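Side-chain contact in arginyl-tRNA synthetase (Campylobacter jejuni, PDB 3FNR), which catalyses the ATP-dependent attachment of L-arginine to tRNA(Arg), releasing AMP and diphosphate, as a class I aminoacyl-tRNA synthetase: residues H247-I250 / P251-A255. The protein carries 1 engineered substitution. Numbering follows the deposited sequence.
Sequences HGYI and PRMKA
The start of helix 250-258, in the class I catalytic domain, is where Arg-252 folds back over the Tyr-249 ring toward the carbonyl oxygen of Gly-248. CD of Arg-252 makes a CH-pi contact over one face of the Tyr-249 ring, 4.1 Å from its centroid. Tyr-249 CD2 sits over one face of the guanidinium, near its rim, 3.6 Å from Arg-252 NH2. The two planes are tilted 39° apart. A bend at chi3 (74°) turns the guanidinium back toward Gly-248. There Arg-252 NH1 gives a weak hydrogen bond of 3.3 Å to Gly-248 O. A water reinforces this link. It donates to Gly-248 O and accepts from both N and NE of Arg-252, the latter at 2.7 Å in the guanidinium plane. Gly-248 O thus takes one weak direct bond and one from the water.

Met-253 brings CE obliquely to Tyr-249 CE1, at 3.8 Å. Lys-254 runs beside Ile-250, its CE 3.8 Å from Ile-250 CG2. Lys-254 N gives its helical bond to Ile-250 O at 3.1 Å, nearly straight (169°); Met-253 N gives the same oxygen a weak one.

Outside the turn, Tyr-249 OH is hydrogen-bonded to Asp-223 OD2 of helix 219-231, and Leu-220 of that helix touches Tyr-249, Arg-252 and Met-253. Lys-254 NZ hydrogen-bonds to the backbone oxygens of Ser-264 and Leu-267, while Ile-250 packs on Ile-269 of strand 267-279.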
loop_
_atom_site.group_PDB
_atom_site.type_symbol
_atom_site.label_atom_id
_atom_site.label_comp_id
_atom_site.label_asym_id
_atom_site.label_seq_id
_atom_site.Cartn_x
_atom_site.Cartn_y
_atom_site.Cartn_z
ATOM N N HIS A 247 -1.139 14.465 11.746
ATOM C CA HIS A 247 -0.129 14.363 12.809
ATOM C C HIS A 247 -0.671 14.765 14.188
ATOM O O HIS A 247 -0.381 14.103 15.188
ATOM C CB HIS A 247 1.122 15.189 12.471
ATOM C CG HIS A 247 2.215 15.077 13.492
ATOM N ND1 HIS A 247 2.491 16.077 14.402
ATOM C CD2 HIS A 247 3.087 14.074 13.760
ATOM C CE1 HIS A 247 3.490 15.697 15.181
ATOM N NE2 HIS A 247 3.869 14.485 14.813
ATOM N N GLY A 248 -1.477 15.830 14.225
ATOM C CA GLY A 248 -2.035 16.360 15.479
ATOM C C GLY A 248 -3.030 15.450 16.186
ATOM O O GLY A 248 -3.405 15.695 17.330
ATOM N N TYR A 249 -3.436 14.390 15.498
ATOM C CA TYR A 249 -4.408 13.429 15.992
ATOM C C TYR A 249 -3.733 12.283 16.749
ATOM O O TYR A 249 -4.396 11.534 17.461
ATOM C CB TYR A 249 -5.181 12.888 14.797
ATOM C CG TYR A 249 -6.488 12.196 15.093
ATOM C CD1 TYR A 249 -6.564 10.803 15.129
ATOM C CD2 TYR A 249 -7.662 12.928 15.286
ATOM C CE1 TYR A 249 -7.770 10.152 15.374
ATOM C CE2 TYR A 249 -8.882 12.283 15.530
ATOM C CZ TYR A 249 -8.922 10.893 15.570
ATOM O OH TYR A 249 -10.105 10.241 15.810
ATOM N N ILE A 250 -2.416 12.145 16.593
ATOM C CA ILE A 250 -1.661 11.077 17.267
ATOM C C ILE A 250 -1.775 11.088 18.807
ATOM O O ILE A 250 -2.154 10.063 19.376
ATOM C CB ILE A 250 -0.170 10.964 16.780
ATOM C CG1 ILE A 250 -0.110 10.727 15.268
ATOM C CG2 ILE A 250 0.558 9.825 17.497
ATOM C CD1 ILE A 250 1.308 10.688 14.686
ATOM N N PRO A 251 -1.499 12.235 19.481
ATOM C CA PRO A 251 -1.507 12.204 20.948
ATOM C C PRO A 251 -2.829 11.777 21.598
ATOM O O PRO A 251 -2.792 11.087 22.610
ATOM C CB PRO A 251 -1.187 13.653 21.333
ATOM C CG PRO A 251 -0.443 14.180 20.176
ATOM C CD PRO A 251 -1.160 13.591 19.004
ATOM N N ARG A 252 -3.969 12.161 21.024
ATOM C CA ARG A 252 -5.277 11.786 21.585
ATOM C C ARG A 252 -5.590 10.298 21.424
ATOM O O ARG A 252 -6.330 9.731 22.225
ATOM C CB ARG A 252 -6.421 12.641 21.015
ATOM C CG ARG A 252 -6.862 12.291 19.603
ATOM C CD ARG A 252 -7.743 13.372 18.996
ATOM N NE ARG A 252 -6.948 14.535 18.631
ATOM C CZ ARG A 252 -7.392 15.558 17.918
ATOM N NH1 ARG A 252 -6.575 16.560 17.640
ATOM N NH2 ARG A 252 -8.638 15.577 17.471
ATOM N N MET A 253 -5.007 9.664 20.411
ATOM C CA MET A 253 -5.220 8.245 20.212
ATOM C C MET A 253 -4.325 7.434 21.141
ATOM O O MET A 253 -4.770 6.443 21.716
ATOM C CB MET A 253 -5.054 7.867 18.736
ATOM C CG MET A 253 -5.661 6.499 18.323
ATOM S SD MET A 253 -7.437 6.204 18.625
ATOM C CE MET A 253 -8.087 7.800 18.280
ATOM N N LYS A 254 -3.079 7.872 21.315
ATOM C CA LYS A 254 -2.163 7.220 22.259
ATOM C C LYS A 254 -2.688 7.318 23.694
ATOM O O LYS A 254 -2.578 6.360 24.467
ATOM C CB LYS A 254 -0.760 7.834 22.181
ATOM C CG LYS A 254 -0.136 7.840 20.800
ATOM C CD LYS A 254 0.537 6.530 20.464
ATOM C CE LYS A 254 1.673 6.752 19.478
ATOM N NZ LYS A 254 2.557 5.564 19.376
ATOM N N ALA A 255 -3.252 8.483 24.024
ATOM C CA ALA A 255 -3.856 8.763 25.331
ATOM C C ALA A 255 -5.026 7.833 25.610
ATOM O O ALA A 255 -5.151 7.306 26.712
ATOM C CB ALA A 255 -4.319 10.222 25.394
HETATM O O HOH W 1 -4.372 14.604 19.540
#